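Local coordinates for protein clp gene regulator (ClgR) (Corynebacterium glutamicum, PDB 3F52) that probably binds regulatory DNA through a helix-turn-helix domain and acts as a transcriptional activator of clp protease genes, at residues Arg45-Ala48 and Glu49-Val53; Ser35-Asp39 and Lys40-Leu44; Gly81-Val84 and Ala85-Leu88. One frame throughout, in Å; residues are numbered along the deposited sequence.

Contact 1 (Arg45-Ala48 and Glu49-Val53)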
ATOM      1  N   ARG B  45       9.971   5.142 -19.796  1.00 35.05           N
ATOM      2  CA  ARG B  45      10.580   6.463 -19.870  1.00 35.23           C
ATOM      3  C   ARG B  45       9.537   7.566 -19.897  1.00 34.47           C
ATOM      4  O   ARG B  45       9.697   8.588 -19.208  1.00 34.05           O
ATOM      5  CB  ARG B  45      11.538   6.553 -21.064  1.00 36.22           C
ATOM      6  CG  ARG B  45      11.292   5.497 -22.161  1.00 40.05           C
ATOM      7  CD  ARG B  45      10.852   4.156 -21.542  1.00 43.76           C
ATOM      8  NE  ARG B  45      11.500   2.996 -22.123  1.00 48.25           N
ATOM      9  CZ  ARG B  45      12.676   2.519 -21.724  1.00 52.26           C
ATOM     10  NH1 ARG B  45      13.348   3.097 -20.726  1.00 53.03           N
ATOM     11  NH2 ARG B  45      13.188   1.466 -22.343  1.00 54.33           N
ATOM     12  N   GLU B  46       8.457   7.337 -20.668  1.00 34.24           N
ATOM     13  CA  GLU B  46       7.345   8.279 -20.765  1.00 33.90           C
ATOM     14  C   GLU B  46       6.685   8.549 -19.413  1.00 33.75           C
ATOM     15  O   GLU B  46       6.455   9.704 -19.037  1.00 33.30           O
ATOM     16  CB  GLU B  46       6.298   7.757 -21.750  1.00 33.73           C
ATOM     17  CG  GLU B  46       6.754   7.748 -23.215  1.00 34.70           C
ATOM     18  CD  GLU B  46       5.672   7.222 -24.157  1.00 35.34           C
ATOM     19  OE1 GLU B  46       4.579   6.832 -23.669  1.00 35.10           O
ATOM     20  OE2 GLU B  46       5.907   7.234 -25.396  1.00 39.07           O
ATOM     21  N   LEU B  47       6.373   7.476 -18.685  1.00 33.08           N
ATOM     22  CA  LEU B  47       5.778   7.621 -17.377  1.00 33.25           C
ATOM     23  C   LEU B  47       6.776   8.225 -16.396  1.00 33.02           C
ATOM     24  O   LEU B  47       6.412   9.070 -15.583  1.00 33.18           O
ATOM     25  CB  LEU B  47       5.246   6.275 -16.849  1.00 32.99           C
ATOM     26  CG  LEU B  47       4.508   6.364 -15.505  1.00 33.60           C
ATOM     27  CD1 LEU B  47       3.383   7.384 -15.559  1.00 35.06           C
ATOM     28  CD2 LEU B  47       3.968   5.012 -15.054  1.00 31.30           C
ATOM     29  N   ALA B  48       8.026   7.788 -16.477  1.00 32.86           N
ATOM     30  CA  ALA B  48       9.056   8.312 -15.601  1.00 33.37           C
ATOM     31  C   ALA B  48       9.158   9.836 -15.739  1.00 34.00           C
ATOM     32  O   ALA B  48       9.068  10.545 -14.739  1.00 33.97           O
ATOM     33  CB  ALA B  48      10.395   7.641 -15.894  1.00 33.29           C
ATOM     34  N   GLU B  49       9.311  10.346 -16.967  1.00 34.83           N
ATOM     35  CA  GLU B  49       9.370  11.803 -17.150  1.00 36.04           C
ATOM     36  C   GLU B  49       8.100  12.511 -16.655  1.00 35.98           C
ATOM     37  O   GLU B  49       8.199  13.515 -15.948  1.00 36.20           O
ATOM     38  CB  GLU B  49       9.791  12.230 -18.569  1.00 36.22           C
ATOM     39  CG  GLU B  49       9.005  11.636 -19.723  1.00 37.70           C
ATOM     40  CD  GLU B  49       9.535  12.078 -21.099  1.00 37.88           C
ATOM     41  OE1 GLU B  49      10.717  12.496 -21.202  1.00 40.18           O
ATOM     42  OE2 GLU B  49       8.762  12.005 -22.087  1.00 40.86           O
ATOM     43  N   ALA B  50       6.925  11.967 -16.985  1.00 35.82           N
ATOM     44  CA  ALA B  50       5.655  12.505 -16.492  1.00 36.29           C
ATOM     45  C   ALA B  50       5.591  12.556 -14.951  1.00 37.15           C
ATOM     46  O   ALA B  50       5.054  13.509 -14.386  1.00 37.84           O
ATOM     47  CB  ALA B  50       4.479  11.707 -17.064  1.00 36.03           C
ATOM     48  N   SER B  51       6.167  11.550 -14.287  1.00 37.40           N
ATOM     49  CA  SER B  51       6.159  11.436 -12.811  1.00 38.10           C
ATOM     50  C   SER B  51       7.336  12.113 -12.102  1.00 38.56           C
ATOM     51  O   SER B  51       7.434  12.082 -10.870  1.00 39.06           O
ATOM     52  CB  SER B  51       6.103   9.965 -12.390  1.00 37.99           C
ATOM     53  OG  SER B  51       5.029   9.296 -13.021  1.00 38.37           O
ATOM     54  N   ARG B  52       8.228  12.715 -12.879  1.00 38.67           N
ATOM     55  CA  ARG B  52       9.404  13.404 -12.341  1.00 39.19           C
ATOM     56  C   ARG B  52      10.334  12.456 -11.574  1.00 38.25           C
ATOM     57  O   ARG B  52      10.957  12.857 -10.592  1.00 38.46           O
ATOM     58  CB  ARG B  52       8.993  14.611 -11.469  1.00 39.96           C
ATOM     59  CG  ARG B  52       7.977  15.585 -12.106  1.00 42.46           C
ATOM     60  CD  ARG B  52       8.583  16.411 -13.240  1.00 48.07           C
ATOM     61  NE  ARG B  52       9.101  15.574 -14.329  1.00 51.64           N
ATOM     62  CZ  ARG B  52      10.356  15.592 -14.786  1.00 52.66           C
ATOM     63  NH1 ARG B  52      10.703  14.773 -15.776  1.00 52.47           N
ATOM     64  NH2 ARG B  52      11.260  16.427 -14.269  1.00 53.19           N
ATOM     65  N   VAL B  53      10.419  11.207 -12.039  1.00 36.63           N
ATOM     66  CA  VAL B  53      11.355  10.212 -11.495  1.00 35.59           C
ATOM     67  C   VAL B  53      12.210   9.610 -12.630  1.00 34.60           C
ATOM     68  O   VAL B  53      11.834   9.706 -13.799  1.00 34.09           O
ATOM     69  CB  VAL B  53      10.603   9.083 -10.717  1.00 35.48           C
ATOM     70  CG1 VAL B  53       9.691   9.669  -9.645  1.00 36.10           C
ATOM     71  CG2 VAL B  53       9.809   8.201 -11.661  1.00 34.92           C
TER
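L47 O takes two bonds from one residue, S51: the backbone N at 2.8 Å and the hydroxyl OG at 2.9 Å. The hydroxyl comes in from above the carbonyl plane. S51 can do this because its OG stands beside its own backbone N, anti to the carbonyl carbon (chi1 -53°), which folds it back over the last turn of helix 44-51; the same OG lies 3.6 Å from L47 CD1. The two bonds just before, E49 N to R45 O and A50 N to E46 O, are regular helical ones.

R52 is the first residue to leave helical angles; its phi is positive, and two bonds back, V53 N to A48 O at 3.1 Å and R52 N to E49 O at 3.2 Å, make a Schellman motif. E49 O also takes R52 NE and NH1, each at 2.8 Å, gripping it side-on in the guanidinium plane. V53 CG2 packs against A48 CB, and L47 and S51 both lean on A79 of helix 70-80. The last-turn carbonyls L47 O and E49 O are thus met by side chains as well as by backbone amides, and the arginine's positive charge probably suits the helix dipole there.

Contact 2 (Ser35-Asp39 and Lys40-Leu44)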
ATOM      1  N   SER B  35       0.802  -2.920 -14.872  1.00 32.68           N
ATOM      2  CA  SER B  35      -0.355  -3.264 -15.685  1.00 33.96           C
ATOM      3  C   SER B  35      -1.173  -2.011 -16.097  1.00 33.19           C
ATOM      4  O   SER B  35      -1.633  -1.942 -17.240  1.00 35.00           O
ATOM      5  CB  SER B  35      -1.208  -4.373 -15.042  1.00 33.97           C
ATOM      6  OG  SER B  35      -2.107  -3.842 -14.113  1.00 40.15           O
ATOM      7  N   PHE B  36      -1.300  -1.010 -15.219  1.00 32.74           N
ATOM      8  CA  PHE B  36      -1.981   0.244 -15.576  1.00 31.81           C
ATOM      9  C   PHE B  36      -1.195   0.990 -16.658  1.00 32.15           C
ATOM     10  O   PHE B  36      -1.781   1.605 -17.556  1.00 31.44           O
ATOM     11  CB  PHE B  36      -2.167   1.165 -14.368  1.00 31.74           C
ATOM     12  CG  PHE B  36      -3.410   0.883 -13.553  1.00 32.24           C
ATOM     13  CD1 PHE B  36      -3.446  -0.187 -12.648  1.00 31.78           C
ATOM     14  CD2 PHE B  36      -4.542   1.682 -13.683  1.00 34.16           C
ATOM     15  CE1 PHE B  36      -4.594  -0.451 -11.871  1.00 29.97           C
ATOM     16  CE2 PHE B  36      -5.706   1.439 -12.906  1.00 32.92           C
ATOM     17  CZ  PHE B  36      -5.727   0.362 -12.006  1.00 32.33           C
ATOM     18  N   ARG B  37       0.129   0.946 -16.565  1.00 32.70           N
ATOM     19  CA  ARG B  37       0.987   1.577 -17.584  1.00 33.49           C
ATOM     20  C   ARG B  37       0.870   0.862 -18.925  1.00 35.46           C
ATOM     21  O   ARG B  37       0.772   1.504 -19.984  1.00 35.80           O
ATOM     22  CB  ARG B  37       2.454   1.620 -17.118  1.00 33.50           C
ATOM     23  CG  ARG B  37       3.390   2.255 -18.143  1.00 33.26           C
ATOM     24  CD  ARG B  37       4.806   2.455 -17.610  1.00 32.64           C
ATOM     25  NE  ARG B  37       5.500   1.207 -17.299  1.00 31.96           N
ATOM     26  CZ  ARG B  37       6.013   0.371 -18.202  1.00 34.05           C
ATOM     27  NH1 ARG B  37       5.901   0.607 -19.511  1.00 34.37           N
ATOM     28  NH2 ARG B  37       6.645  -0.719 -17.796  1.00 34.73           N
ATOM     29  N   ALA B  38       0.872  -0.469 -18.886  1.00 37.23           N
ATOM     30  CA  ALA B  38       0.768  -1.266 -20.106  1.00 38.70           C
ATOM     31  C   ALA B  38      -0.578  -1.054 -20.774  1.00 39.81           C
ATOM     32  O   ALA B  38      -0.653  -0.945 -22.002  1.00 39.96           O
ATOM     33  CB  ALA B  38       0.997  -2.735 -19.812  1.00 38.94           C
ATOM     34  N   ASP B  39      -1.637  -0.983 -19.966  1.00 41.01           N
ATOM     35  CA  ASP B  39      -2.987  -0.740 -20.477  1.00 42.04           C
ATOM     36  C   ASP B  39      -3.062   0.585 -21.225  1.00 41.94           C
ATOM     37  O   ASP B  39      -3.777   0.706 -22.222  1.00 41.16           O
ATOM     38  CB  ASP B  39      -4.024  -0.726 -19.343  1.00 42.57           C
ATOM     39  CG  ASP B  39      -4.388  -2.128 -18.836  1.00 45.94           C
ATOM     40  OD1 ASP B  39      -4.027  -3.134 -19.490  1.00 49.97           O
ATOM     41  OD2 ASP B  39      -5.049  -2.218 -17.772  1.00 50.36           O
ATOM     42  N   LYS B  40      -2.346   1.580 -20.713  1.00 41.75           N
ATOM     43  CA  LYS B  40      -2.389   2.924 -21.277  1.00 41.99           C
ATOM     44  C   LYS B  40      -1.437   3.057 -22.466  1.00 41.23           C
ATOM     45  O   LYS B  40      -1.469   4.059 -23.188  1.00 41.52           O
ATOM     46  CB  LYS B  40      -2.090   3.964 -20.196  1.00 42.13           C
ATOM     47  CG  LYS B  40      -2.915   5.212 -20.343  1.00 44.03           C
ATOM     48  CD  LYS B  40      -2.464   6.300 -19.399  1.00 46.98           C
ATOM     49  CE  LYS B  40      -3.331   7.548 -19.561  1.00 48.18           C
ATOM     50  NZ  LYS B  40      -4.752   7.315 -19.160  1.00 49.03           N
ATOM     51  N   GLY B  41      -0.610   2.031 -22.670  1.00 40.64           N
ATOM     52  CA  GLY B  41       0.325   1.955 -23.795  1.00 39.85           C
ATOM     53  C   GLY B  41       1.467   2.950 -23.705  1.00 39.49           C
ATOM     54  O   GLY B  41       2.011   3.381 -24.734  1.00 39.39           O
ATOM     55  N   VAL B  42       1.824   3.293 -22.466  1.00 38.65           N
ATOM     56  CA  VAL B  42       2.812   4.324 -22.119  1.00 37.91           C
ATOM     57  C   VAL B  42       4.132   3.603 -21.819  1.00 36.99           C
ATOM     58  O   VAL B  42       4.120   2.559 -21.181  1.00 36.53           O
ATOM     59  CB  VAL B  42       2.313   5.098 -20.850  1.00 38.31           C
ATOM     60  CG1 VAL B  42       3.365   6.020 -20.290  1.00 39.18           C
ATOM     61  CG2 VAL B  42       1.031   5.891 -21.167  1.00 38.74           C
ATOM     62  N   THR B  43       5.264   4.142 -22.270  1.00 35.85           N
ATOM     63  CA  THR B  43       6.546   3.488 -22.022  1.00 35.22           C
ATOM     64  C   THR B  43       7.060   3.859 -20.623  1.00 34.89           C
ATOM     65  O   THR B  43       6.579   4.826 -20.012  1.00 33.64           O
ATOM     66  CB  THR B  43       7.617   3.826 -23.090  1.00 35.88           C
ATOM     67  OG1 THR B  43       8.047   5.179 -22.925  1.00 35.07           O
ATOM     68  CG2 THR B  43       7.080   3.619 -24.501  1.00 35.11           C
ATOM     69  N   LEU B  44       8.028   3.082 -20.131  1.00 34.97           N
ATOM     70  CA  LEU B  44       8.674   3.322 -18.839  1.00 34.74           C
ATOM     71  C   LEU B  44       9.220   4.750 -18.765  1.00 34.66           C
ATOM     72  O   LEU B  44       8.950   5.485 -17.821  1.00 34.58           O
ATOM     73  CB  LEU B  44       9.813   2.311 -18.623  1.00 34.97           C
ATOM     74  CG  LEU B  44      10.481   2.202 -17.250  1.00 35.78           C
ATOM     75  CD1 LEU B  44       9.665   1.312 -16.322  1.00 36.68           C
ATOM     76  CD2 LEU B  44      11.919   1.683 -17.362  1.00 34.84           C
TER
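R37 O takes bonds from two backbone amides of the turn that ends helix 25-40. V42 N donates to it at 3.2 Å along a nearly straight line (N-H...O 169°), and K40 N adds a weak bond of the same length. Next to it, G41 N binds A38 O at 3.1 Å from well above the carbonyl plane, while K40 N makes its better bond to F36 O. G41 has positive phi, a conformation that favours glycine, and the two bonds back into the last turn make this a Schellman motif.

The R37 side chain then reaches past the turn to the residues that follow it. Its CG lies anti to the backbone N (chi1 180°) and the chain runs straight until it bends at chi3 (64°), which brings the guanidinium alongside V42, T43 and L44. NH1 donates to V42 O at 3.1 Å; this oxygen lies at the edge of the guanidinium, close to its plane, and the bond uses a carbonyl lone pair. One face of the guanidinium is covered by L44, with CA 3.8 Å above the plane, offset toward the rim, and CD1 3.9 Å from NH2. Nearer the backbone, R37 CG packs 4.1 Å from V42 CB. The charge has a further partner, since R37 NE forms a salt bridge with E62 of helix 55-62, so one arginine connects three parts of the chain.

T43 is the N-cap of the next helix, its side chain capping a backbone N just beyond L44, and E46 OE1 returns a bond to T43 N, a capping box. A Schellman C-cap followed two residues later by a capping box is a compact helix-to-helix link, here joining the first two helices of a helix-turn-helix domain of the XRE family.

Contact 3 (Gly81-Val84 and Ala85-Leu88)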
ATOM      1  N   GLY B  81      -3.387   8.707 -14.980  1.00 35.42           N
ATOM      2  CA  GLY B  81      -4.818   9.012 -15.041  1.00 35.23           C
ATOM      3  C   GLY B  81      -5.630   7.969 -14.295  1.00 35.16           C
ATOM      4  O   GLY B  81      -6.800   7.740 -14.607  1.00 35.60           O
ATOM      5  N   ALA B  82      -5.000   7.349 -13.299  1.00 34.46           N
ATOM      6  CA  ALA B  82      -5.605   6.287 -12.506  1.00 34.64           C
ATOM      7  C   ALA B  82      -5.821   6.795 -11.086  1.00 34.48           C
ATOM      8  O   ALA B  82      -5.061   7.647 -10.622  1.00 34.35           O
ATOM      9  CB  ALA B  82      -4.673   5.064 -12.497  1.00 34.43           C
ATOM     10  N   SER B  83      -6.853   6.311 -10.393  1.00 33.76           N
ATOM     11  CA  SER B  83      -6.930   6.602  -8.950  1.00 33.28           C
ATOM     12  C   SER B  83      -6.022   5.659  -8.174  1.00 32.85           C
ATOM     13  O   SER B  83      -5.758   4.539  -8.617  1.00 32.82           O
ATOM     14  CB  SER B  83      -8.358   6.535  -8.406  1.00 33.62           C
ATOM     15  OG  SER B  83      -8.864   5.210  -8.451  1.00 34.54           O
ATOM     16  N   VAL B  84      -5.526   6.114  -7.021  1.00 32.31           N
ATOM     17  CA  VAL B  84      -4.737   5.233  -6.147  1.00 32.29           C
ATOM     18  C   VAL B  84      -5.632   4.050  -5.678  1.00 31.91           C
ATOM     19  O   VAL B  84      -5.168   2.924  -5.563  1.00 31.54           O
ATOM     20  CB  VAL B  84      -4.133   6.008  -4.945  1.00 32.17           C
ATOM     21  CG1 VAL B  84      -3.439   5.053  -3.978  1.00 31.81           C
ATOM     22  CG2 VAL B  84      -3.156   7.105  -5.452  1.00 33.47           C
ATOM     23  N   ALA B  85      -6.906   4.330  -5.412  1.00 31.62           N
ATOM     24  CA  ALA B  85      -7.862   3.306  -4.983  1.00 31.99           C
ATOM     25  C   ALA B  85      -7.910   2.156  -5.990  1.00 31.50           C
ATOM     26  O   ALA B  85      -7.873   0.995  -5.606  1.00 31.74           O
ATOM     27  CB  ALA B  85      -9.269   3.916  -4.787  1.00 31.63           C
ATOM     28  N   ASP B  86      -7.973   2.480  -7.279  1.00 31.42           N
ATOM     29  CA  ASP B  86      -8.059   1.447  -8.313  1.00 30.67           C
ATOM     30  C   ASP B  86      -6.745   0.660  -8.436  1.00 29.85           C
ATOM     31  O   ASP B  86      -6.750  -0.557  -8.616  1.00 28.33           O
ATOM     32  CB  ASP B  86      -8.462   2.041  -9.676  1.00 31.19           C
ATOM     33  CG  ASP B  86      -9.934   2.476  -9.736  1.00 33.31           C
ATOM     34  OD1 ASP B  86     -10.765   2.081  -8.862  1.00 31.81           O
ATOM     35  OD2 ASP B  86     -10.260   3.228 -10.698  1.00 35.41           O
ATOM     36  N   VAL B  87      -5.613   1.357  -8.340  1.00 28.92           N
ATOM     37  CA  VAL B  87      -4.310   0.690  -8.339  1.00 29.33           C
ATOM     38  C   VAL B  87      -4.184  -0.227  -7.120  1.00 28.60           C
ATOM     39  O   VAL B  87      -3.720  -1.353  -7.238  1.00 27.73           O
ATOM     40  CB  VAL B  87      -3.155   1.725  -8.421  1.00 30.10           C
ATOM     41  CG1 VAL B  87      -1.794   1.058  -8.250  1.00 31.55           C
ATOM     42  CG2 VAL B  87      -3.251   2.444  -9.782  1.00 30.21           C
ATOM     43  N   LEU B  88      -4.621   0.252  -5.963  1.00 27.96           N
ATOM     44  CA  LEU B  88      -4.561  -0.553  -4.730  1.00 28.42           C
ATOM     45  C   LEU B  88      -5.448  -1.820  -4.777  1.00 28.00           C
ATOM     46  O   LEU B  88      -5.030  -2.909  -4.363  1.00 27.92           O
ATOM     47  CB  LEU B  88      -4.918   0.302  -3.518  1.00 28.30           C
ATOM     48  CG  LEU B  88      -4.688  -0.304  -2.130  1.00 29.68           C
ATOM     49  CD1 LEU B  88      -3.206  -0.668  -1.941  1.00 32.03           C
ATOM     50  CD2 LEU B  88      -5.122   0.702  -1.052  1.00 33.78           C
TER
HETATM   51  O   HOH W   1      -8.578   4.683 -12.073  1.00 30.27           O
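S83 OG accepts from D86 N at 3.1 Å, which makes S83 the N-cap of helix 84-92. The hydroxyl sits between its own backbone N and carbonyl carbon (chi1 67°), a torsion that turns it into the first turn. S83 O takes the bond from V87 N at 3.2 Å, and a weak one from D86 N. The D86 carboxylate folds back beside the same hydroxyl, with CG 3.2 Å from S83 OG but without a hydrogen bond between the two side chains. Instead D86 OD2 reaches S83 N through a water that accepts from the nitrogen and donates to the carboxylate.

V84 opens the helix, and V84 O receives L88 N at 2.8 Å, nearly head-on. The V84 side chain packs on L73 and C77 of helix 70-80. A85 keeps its methyl CB 3.9 Å from S83 OG. On the flank, A82 CB meets V87 CG2 at 4.0 Å, and F36 of helix 25-40 packs on both residues.

The amides of V84 and A85 are taken by E22 of the second subunit, one carboxylate oxygen each, while M95 of that subunit packs on both side chains. The first-turn N-H groups are thus met by a serine hydroxyl from within the chain and by a carboxylate from the partner, whose negative charge probably suits the positive end of the helix dipole.

How the contacts relate
All three contacts are local and follow one another along the chain without nesting or crossing. Contact 2 comes first, closing the turn between helix 25-40 and helix 44-51. Contact 1 follows directly and finishes helix 44-51; the two touch where L47 meets V42 and R37, L47 CD2 lying 3.7 Å from R37 CD. Contact 3 lies further along, closing the loop between helix 70-80 and helix 84-92. It returns to contact 2 through F36, whose CD2 is 3.6 Å from A82 CB. Contacts 1 and 3 do not touch, their centres being about 17 Å apart. Through the side chains of R37 and F36, helix 25-40 joins contact 1, at helix 44-51, to contact 3, at helix 84-92.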